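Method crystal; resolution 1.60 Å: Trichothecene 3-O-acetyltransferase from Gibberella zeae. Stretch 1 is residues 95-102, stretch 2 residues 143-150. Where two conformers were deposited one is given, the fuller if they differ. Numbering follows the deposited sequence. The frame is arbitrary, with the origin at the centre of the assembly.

Stretch 1 (95-102) APTIEGMR
Stretch 2 143-150: FIKGGLIL

The start of a helix packs against a tight β-hairpin, and the apolar centre of the contact is made by Pro96 and Met101 from the first stretch with Ile144 and Ile149 from the second. Ile144 (chi1 p, chi2 t) points its CA-to-CB bond toward the first stretch and packs against the backbone of Thr97 and Ile98: CD1 lies 3.8 Å from Thr97 C and 3.7 Å from Ile98 N, while CB rests 3.4 Å from Pro96 O. Its CG2 is 4.5 Å from Pro96 CG, a loose contact. Ile149 (m, t), also directed toward the first stretch, brings its CD1 to 4.2 Å from Pro96 CG and to 3.9 Å from Met101 CE. Met101 (m, m, t), given in one of two deposited conformers, thus reaches the same methyl group as the C-gamma endo proline ring. Leu148, just before Ile149 in the strand, points away.

Ile98 (t, p) is directed toward the hairpin turn and packs on its backbone, with CB 3.6 Å from Gly146 O. The turn, type II from Ile144 to Gly147, is closed by Gly147 N to Ile144 O at 2.9 Å and by Ile144 N to Gly147 O at 3.1 Å. Its central residues have phi/psi of -55/118° at Lys145 and 74/13° at Gly146, the positive phi favouring glycine. An ideal CB on Gly146 would lie 2.5 Å from Ile98 CG2, a clash, so the bare backbone makes room for the isoleucine. Gly147 is extended (-162/-178°) and starts the strand that runs through Leu150.

The nearest CA atoms are those of Thr97 and Lys145, 4.8 Å apart; Ile98 CA and Gly146 CA follow at 5.3 Å. The direct hydrogen bond between the stretches runs from Ile98 N to Lys145 O, 2.9 Å and nearly straight at 163°, using an amide of the first helical turn that has no earlier helical carbonyl to bind. Beside it, a water donates to Pro96 O at 2.8 Å and accepts from Lys145 N at 2.9 Å, bridging two backbone groups that stand 4.4 Å apart.

At the edge, Thr97 (-127/161°, chi1 p) caps the helix: its OG1 accepts from Gly100 N at 2.9 Å, and its CG2 lies 3.9 Å from Lys145 CB. Pro96 (-71/164°) leads in; helical phi/psi begin at Ile98 (-59/-42°) and continue at Met101 (-58/-52°), with Met101 N to Thr97 O at 2.9 Å and Arg102 N to Ile98 O at 3.0 Å. Lys145 has all four chi angles t, and its end leads away from the contact. Outside the contact proper, Arg102 NH1 forms a salt bridge with Glu99 OE2 at 3.0 Å.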

# COMPACT_ATOMS: atom_id res chain seq x y z
N ALA A 95 7.96 10.62 -22.10
CA ALA A 95 6.83 10.62 -21.16
C ALA A 95 5.62 9.89 -21.74
O ALA A 95 5.49 9.78 -22.97
CB ALA A 95 6.46 12.06 -20.78
N PRO A 96 4.72 9.39 -20.87
CA PRO A 96 3.47 8.84 -21.41
C PRO A 96 2.53 9.92 -21.95
O PRO A 96 2.70 11.11 -21.66
CB PRO A 96 2.83 8.15 -20.20
CG PRO A 96 3.35 8.88 -19.03
CD PRO A 96 4.78 9.27 -19.40
N THR A 97 1.56 9.48 -22.75
CA THR A 97 0.52 10.35 -23.29
C THR A 97 -0.82 9.70 -22.93
O THR A 97 -0.86 8.50 -22.67
CB THR A 97 0.60 10.43 -24.83
OG1 THR A 97 0.43 9.12 -25.38
CG2 THR A 97 1.95 11.00 -25.27
N ILE A 98 -1.90 10.47 -22.97
CA ILE A 98 -3.23 9.92 -22.66
C ILE A 98 -3.58 8.78 -23.63
O ILE A 98 -4.09 7.74 -23.21
CB ILE A 98 -4.36 11.00 -22.60
CG1 ILE A 98 -5.61 10.45 -21.90
CG2 ILE A 98 -4.73 11.52 -23.98
CD1 ILE A 98 -5.44 10.20 -20.45
N GLU A 99 -3.27 8.97 -24.91
CA GLU A 99 -3.57 7.93 -25.90
C GLU A 99 -2.68 6.69 -25.77
O GLU A 99 -3.15 5.56 -25.94
CB GLU A 99 -3.57 8.50 -27.32
CG GLU A 99 -4.74 9.46 -27.59
CD GLU A 99 -6.12 8.87 -27.24
OE1 GLU A 99 -6.37 7.67 -27.52
OE2 GLU A 99 -6.96 9.61 -26.69
N GLY A 100 -1.40 6.90 -25.44
CA GLY A 100 -0.47 5.79 -25.17
C GLY A 100 -0.93 4.96 -23.99
O GLY A 100 -0.92 3.72 -24.03
N MET A 101 -1.36 5.65 -22.93
CA MET A 101 -1.93 5.03 -21.73
C MET A 101 -3.15 4.18 -22.07
O MET A 101 -3.26 3.02 -21.67
CB MET A 101 -2.37 6.11 -20.73
CG MET A 101 -1.25 6.71 -19.92
SD MET A 101 -0.73 5.65 -18.55
CE MET A 101 0.41 6.74 -17.72
N ARG A 102 -4.08 4.79 -22.80
CA ARG A 102 -5.33 4.11 -23.15
C ARG A 102 -5.08 2.87 -24.01
O ARG A 102 -5.63 1.81 -23.73
CB ARG A 102 -6.29 5.08 -23.84
CG ARG A 102 -6.86 6.11 -22.89
CD ARG A 102 -7.45 7.30 -23.61
NE ARG A 102 -8.13 8.20 -22.69
CZ ARG A 102 -8.70 9.35 -23.03
NH1 ARG A 102 -8.67 9.77 -24.29
NH2 ARG A 102 -9.30 10.09 -22.10
N PHE A 143 1.82 17.26 -16.19
CA PHE A 143 1.06 17.50 -17.41
C PHE A 143 1.54 16.52 -18.48
O PHE A 143 2.73 16.48 -18.78
CB PHE A 143 1.25 18.92 -17.99
CG PHE A 143 1.12 20.04 -17.00
CD1 PHE A 143 0.39 19.91 -15.81
CD2 PHE A 143 1.71 21.25 -17.29
CE1 PHE A 143 0.27 20.98 -14.93
CE2 PHE A 143 1.59 22.33 -16.42
CZ PHE A 143 0.88 22.19 -15.23
N ILE A 144 0.64 15.73 -19.04
CA ILE A 144 0.99 14.88 -20.17
C ILE A 144 0.08 15.23 -21.35
O ILE A 144 -0.95 15.90 -21.18
CB ILE A 144 0.89 13.37 -19.83
CG1 ILE A 144 -0.58 12.96 -19.61
CG2 ILE A 144 1.79 13.03 -18.62
CD1 ILE A 144 -0.80 11.44 -19.52
N LYS A 145 0.46 14.80 -22.55
CA LYS A 145 -0.37 15.08 -23.70
C LYS A 145 -1.78 14.56 -23.43
O LYS A 145 -1.97 13.36 -23.20
CB LYS A 145 0.21 14.47 -24.97
CG LYS A 145 -0.63 14.76 -26.21
CD LYS A 145 0.01 14.18 -27.46
CE LYS A 145 -0.88 14.46 -28.67
NZ LYS A 145 -0.25 13.96 -29.94
N GLY A 146 -2.74 15.48 -23.42
CA GLY A 146 -4.15 15.15 -23.23
C GLY A 146 -4.55 14.75 -21.82
O GLY A 146 -5.66 14.25 -21.60
N GLY A 147 -3.68 14.99 -20.84
CA GLY A 147 -3.96 14.49 -19.50
C GLY A 147 -3.21 15.12 -18.35
O GLY A 147 -2.42 16.05 -18.51
N LEU A 148 -3.49 14.59 -17.16
CA LEU A 148 -2.83 15.01 -15.94
C LEU A 148 -2.61 13.76 -15.10
O LEU A 148 -3.52 12.94 -14.95
CB LEU A 148 -3.73 15.99 -15.17
CG LEU A 148 -3.29 16.39 -13.76
CD1 LEU A 148 -2.18 17.42 -13.83
CD2 LEU A 148 -4.49 16.93 -12.97
N ILE A 149 -1.40 13.60 -14.57
CA ILE A 149 -1.14 12.55 -13.58
C ILE A 149 -0.84 13.21 -12.26
O ILE A 149 0.14 13.96 -12.14
CB ILE A 149 0.03 11.61 -13.99
CG1 ILE A 149 -0.28 10.89 -15.30
CG2 ILE A 149 0.33 10.60 -12.85
CD1 ILE A 149 0.92 10.19 -15.91
N LEU A 150 -1.69 12.95 -11.27
CA LEU A 150 -1.46 13.42 -9.91
C LEU A 150 -0.85 12.29 -9.11
O LEU A 150 -1.44 11.21 -9.03
CB LEU A 150 -2.78 13.85 -9.26
CG LEU A 150 -2.75 14.07 -7.74
CD1 LEU A 150 -1.75 15.15 -7.34
CD2 LEU A 150 -4.13 14.39 -7.20
O HOH W 1 3.17 13.64 -22.66